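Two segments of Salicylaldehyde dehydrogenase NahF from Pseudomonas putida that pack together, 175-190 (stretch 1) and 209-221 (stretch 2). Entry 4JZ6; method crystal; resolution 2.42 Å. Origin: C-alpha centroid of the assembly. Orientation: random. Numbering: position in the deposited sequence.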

# COMPACT_ATOMS: atom_id res chain seq x y z
N ALA A 175 1.19 15.22 -7.48
CA ALA A 175 1.15 15.08 -6.03
C ALA A 175 0.23 16.11 -5.37
O ALA A 175 0.11 16.16 -4.14
CB ALA A 175 2.55 15.16 -5.45
N ILE A 176 -0.41 16.93 -6.19
CA ILE A 176 -1.36 17.92 -5.69
C ILE A 176 -2.73 17.67 -6.28
O ILE A 176 -3.71 17.48 -5.55
CB ILE A 176 -0.91 19.35 -6.06
CG1 ILE A 176 0.45 19.65 -5.44
CG2 ILE A 176 -1.95 20.37 -5.62
CD1 ILE A 176 1.05 20.97 -5.86
N ALA A 177 -2.80 17.65 -7.61
CA ALA A 177 -4.06 17.51 -8.33
C ALA A 177 -4.88 16.34 -7.82
O ALA A 177 -6.06 16.48 -7.51
CB ALA A 177 -3.81 17.34 -9.82
N TYR A 178 -4.24 15.18 -7.73
CA TYR A 178 -4.95 13.96 -7.35
C TYR A 178 -5.44 13.98 -5.89
O TYR A 178 -6.63 13.75 -5.65
CB TYR A 178 -4.13 12.72 -7.67
CG TYR A 178 -4.00 12.46 -9.16
CD1 TYR A 178 -5.11 12.47 -9.99
CD2 TYR A 178 -2.75 12.21 -9.74
CE1 TYR A 178 -4.99 12.23 -11.36
CE2 TYR A 178 -2.62 11.97 -11.10
CZ TYR A 178 -3.74 11.98 -11.90
OH TYR A 178 -3.61 11.74 -13.26
N PRO A 179 -4.56 14.30 -4.93
CA PRO A 179 -5.09 14.38 -3.56
C PRO A 179 -6.18 15.44 -3.42
O PRO A 179 -7.11 15.27 -2.62
CB PRO A 179 -3.86 14.75 -2.73
CG PRO A 179 -2.71 14.19 -3.51
CD PRO A 179 -3.08 14.42 -4.94
N LEU A 180 -6.09 16.52 -4.18
CA LEU A 180 -7.14 17.55 -4.14
C LEU A 180 -8.50 17.03 -4.62
O LEU A 180 -9.49 17.15 -3.89
CB LEU A 180 -6.73 18.80 -4.93
CG LEU A 180 -5.61 19.64 -4.32
CD1 LEU A 180 -5.65 21.07 -4.82
CD2 LEU A 180 -5.67 19.59 -2.80
N VAL A 181 -8.56 16.46 -5.81
CA VAL A 181 -9.82 15.97 -6.35
C VAL A 181 -10.44 14.87 -5.47
O VAL A 181 -11.65 14.64 -5.51
CB VAL A 181 -9.70 15.50 -7.81
CG1 VAL A 181 -8.88 14.21 -7.90
CG2 VAL A 181 -11.07 15.33 -8.43
N CYS A 182 -9.61 14.20 -4.68
CA CYS A 182 -10.10 13.18 -3.76
C CYS A 182 -10.56 13.78 -2.43
O CYS A 182 -10.95 13.07 -1.50
CB CYS A 182 -9.05 12.09 -3.56
SG CYS A 182 -8.85 11.02 -5.02
N GLY A 183 -10.53 15.11 -2.36
CA GLY A 183 -11.08 15.83 -1.23
C GLY A 183 -10.08 16.01 -0.11
O GLY A 183 -10.45 16.38 1.01
N ASN A 184 -8.81 15.74 -0.39
CA ASN A 184 -7.78 15.89 0.63
C ASN A 184 -7.09 17.24 0.54
O ASN A 184 -7.20 17.94 -0.47
CB ASN A 184 -6.75 14.77 0.50
CG ASN A 184 -7.39 13.41 0.51
OD1 ASN A 184 -7.80 12.91 1.55
ND2 ASN A 184 -7.51 12.81 -0.67
N THR A 185 -6.40 17.61 1.62
CA THR A 185 -5.54 18.78 1.63
C THR A 185 -4.11 18.27 1.71
O THR A 185 -3.89 17.13 2.12
CB THR A 185 -5.85 19.71 2.81
OG1 THR A 185 -5.38 19.11 4.03
CG2 THR A 185 -7.34 19.97 2.91
N VAL A 186 -3.15 19.09 1.31
CA VAL A 186 -1.78 18.59 1.21
C VAL A 186 -0.69 19.53 1.72
O VAL A 186 -0.73 20.74 1.49
CB VAL A 186 -1.48 18.08 -0.23
CG1 VAL A 186 -2.43 18.72 -1.22
CG2 VAL A 186 -0.03 18.34 -0.63
N VAL A 187 0.26 18.95 2.44
CA VAL A 187 1.52 19.61 2.74
C VAL A 187 2.52 19.21 1.66
O VAL A 187 2.95 18.06 1.58
CB VAL A 187 2.05 19.23 4.13
CG1 VAL A 187 3.39 19.88 4.39
CG2 VAL A 187 1.05 19.62 5.20
N PHE A 188 2.85 20.18 0.80
CA PHE A 188 3.71 19.98 -0.35
C PHE A 188 5.15 20.34 0.01
O PHE A 188 5.46 21.51 0.24
CB PHE A 188 3.20 20.85 -1.51
CG PHE A 188 4.13 20.96 -2.70
CD1 PHE A 188 5.01 19.94 -3.03
CD2 PHE A 188 4.10 22.10 -3.50
CE1 PHE A 188 5.85 20.07 -4.12
CE2 PHE A 188 4.93 22.23 -4.59
CZ PHE A 188 5.81 21.21 -4.91
N LYS A 189 6.02 19.34 0.06
CA LYS A 189 7.44 19.56 0.31
C LYS A 189 8.19 19.57 -1.01
O LYS A 189 8.29 18.53 -1.68
CB LYS A 189 8.01 18.48 1.22
CG LYS A 189 9.51 18.56 1.41
CD LYS A 189 9.92 19.78 2.22
CE LYS A 189 11.44 19.86 2.39
NZ LYS A 189 12.19 19.83 1.09
N GLY A 190 8.72 20.73 -1.38
CA GLY A 190 9.39 20.91 -2.65
C GLY A 190 10.87 20.55 -2.61
O GLY A 190 11.37 20.08 -1.59
N GLY A 209 -7.90 29.69 -7.29
CA GLY A 209 -8.88 30.01 -6.27
C GLY A 209 -9.13 28.93 -5.24
O GLY A 209 -10.20 28.90 -4.62
N LEU A 210 -8.16 28.04 -5.05
CA LEU A 210 -8.28 27.00 -4.03
C LEU A 210 -8.42 27.61 -2.65
O LEU A 210 -7.72 28.57 -2.32
CB LEU A 210 -7.06 26.07 -4.07
CG LEU A 210 -7.14 24.79 -4.92
CD1 LEU A 210 -8.32 23.94 -4.47
CD2 LEU A 210 -7.23 25.10 -6.41
N PRO A 211 -9.33 27.06 -1.84
CA PRO A 211 -9.55 27.55 -0.47
C PRO A 211 -8.27 27.55 0.35
O PRO A 211 -7.36 26.75 0.11
CB PRO A 211 -10.55 26.54 0.09
CG PRO A 211 -11.30 26.04 -1.11
CD PRO A 211 -10.29 26.01 -2.22
N ALA A 212 -8.18 28.46 1.31
CA ALA A 212 -6.98 28.59 2.12
C ALA A 212 -6.69 27.31 2.90
O ALA A 212 -7.59 26.74 3.52
CB ALA A 212 -7.10 29.78 3.07
N GLY A 213 -5.44 26.87 2.86
CA GLY A 213 -5.00 25.74 3.66
C GLY A 213 -5.18 24.41 2.96
O GLY A 213 -4.81 23.37 3.50
N VAL A 214 -5.75 24.45 1.77
CA VAL A 214 -5.92 23.22 1.01
C VAL A 214 -4.58 22.76 0.43
O VAL A 214 -4.29 21.57 0.39
CB VAL A 214 -6.99 23.37 -0.08
CG1 VAL A 214 -7.16 22.06 -0.83
CG2 VAL A 214 -8.31 23.77 0.54
N LEU A 215 -3.77 23.73 -0.00
CA LEU A 215 -2.40 23.45 -0.42
C LEU A 215 -1.40 24.30 0.35
O LEU A 215 -1.50 25.52 0.37
CB LEU A 215 -2.22 23.69 -1.92
CG LEU A 215 -0.79 23.51 -2.46
CD1 LEU A 215 -0.33 22.07 -2.32
CD2 LEU A 215 -0.69 23.97 -3.90
N ASN A 216 -0.44 23.65 0.99
CA ASN A 216 0.57 24.34 1.77
C ASN A 216 1.97 23.91 1.32
O ASN A 216 2.24 22.72 1.16
CB ASN A 216 0.36 24.07 3.26
CG ASN A 216 -1.03 24.47 3.73
OD1 ASN A 216 -1.24 25.59 4.21
ND2 ASN A 216 -1.99 23.56 3.59
N TYR A 217 2.85 24.89 1.11
CA TYR A 217 4.12 24.64 0.44
C TYR A 217 5.32 24.86 1.34
O TYR A 217 5.44 25.89 2.00
CB TYR A 217 4.22 25.52 -0.82
CG TYR A 217 5.59 25.57 -1.47
CD1 TYR A 217 6.21 26.79 -1.71
CD2 TYR A 217 6.25 24.41 -1.85
CE1 TYR A 217 7.46 26.86 -2.31
CE2 TYR A 217 7.51 24.47 -2.46
CZ TYR A 217 8.10 25.70 -2.69
OH TYR A 217 9.34 25.76 -3.28
N LEU A 218 6.22 23.88 1.36
CA LEU A 218 7.42 23.95 2.17
C LEU A 218 8.64 23.60 1.34
O LEU A 218 8.60 22.70 0.50
CB LEU A 218 7.34 22.99 3.35
CG LEU A 218 6.26 23.20 4.40
CD1 LEU A 218 6.17 21.95 5.25
CD2 LEU A 218 6.59 24.40 5.25
N ASN A 219 9.73 24.33 1.57
CA ASN A 219 11.01 23.99 0.98
C ASN A 219 12.11 24.28 1.99
O ASN A 219 11.92 25.08 2.91
CB ASN A 219 11.24 24.76 -0.31
CG ASN A 219 11.99 23.95 -1.34
OD1 ASN A 219 12.79 23.08 -1.00
ND2 ASN A 219 11.73 24.22 -2.62
N SER A 220 13.26 23.63 1.83
CA SER A 220 14.35 23.81 2.77
C SER A 220 15.70 23.42 2.18
O SER A 220 15.77 22.77 1.14
CB SER A 220 14.11 22.99 4.04
OG SER A 220 14.07 21.60 3.74
N SER A 221 16.76 23.82 2.85
CA SER A 221 18.09 23.31 2.53
C SER A 221 18.09 21.82 2.82
O SER A 221 17.38 21.36 3.72
CB SER A 221 19.15 24.04 3.36
OG SER A 221 18.76 24.11 4.72

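Strands 186-189 and 215-218 run parallel, their N-to-C directions 25° apart, and five backbone hydrogen bonds fix the register. Val186 N donates to Val214 O (2.9 Å), Asn216 N to Val186 O (3.0 Å), Phe188 N to Asn216 O (2.6 Å), Leu218 N to Phe188 O (2.7 Å) and Gly190 N to Leu218 O (2.7 Å), all with N-H...O angles of at least 157°. Alternation along the strands places Val186, Phe188, Leu215 and Tyr217 on one face, Val187, Lys189, Asn216 and Leu218 on the other.

On the first face, Leu215 (chi1 t, chi2 p) brings its end nearer stretch 1 than its CA-to-CB direction suggests. Its CD1 lies 3.8 Å from Phe188 CB, 4.0 Å from Ile176 CD1 and 4.1 Å from Val186 CG2, so one methyl joins helix and strand. Val186 itself sits between wells, at chi1 22°. Phe188 and Tyr217 are both t at chi1, and Tyr217 CE2 comes over one face of the Phe188 ring in an oblique pair: CD2 of Phe188 is 3.6 Å from CD2 of Tyr217, with centroids 5.2 Å apart and planes inclined at 36°. Gly190 CA lies at the Tyr217 ring edge, 4.0 Å from Tyr217 CE2; an ideal CB there would clash with that atom at 2.8 Å. Beyond the ring, Asn219 ND2 donates to Tyr217 OH (2.9 Å).

On the opposite face, Val187 CG1 meets Leu218 CD1 at 3.6 Å. Lys189 (t, p, t, p) folds its chain so that NZ bonds to Gly190 O (2.8 Å), while its CE packs 3.4 Å from Ser220 OG. Asn216, chi1 m, turns ND2 back to Gly213 O in a weak hydrogen bond (2.8 Å, 142°).

Before the strands, Leu180 (m, t) points toward stretch 2, its CD2 3.5 Å from Val214 CG1 and its CD1 3.9 Å from Leu210 CD1.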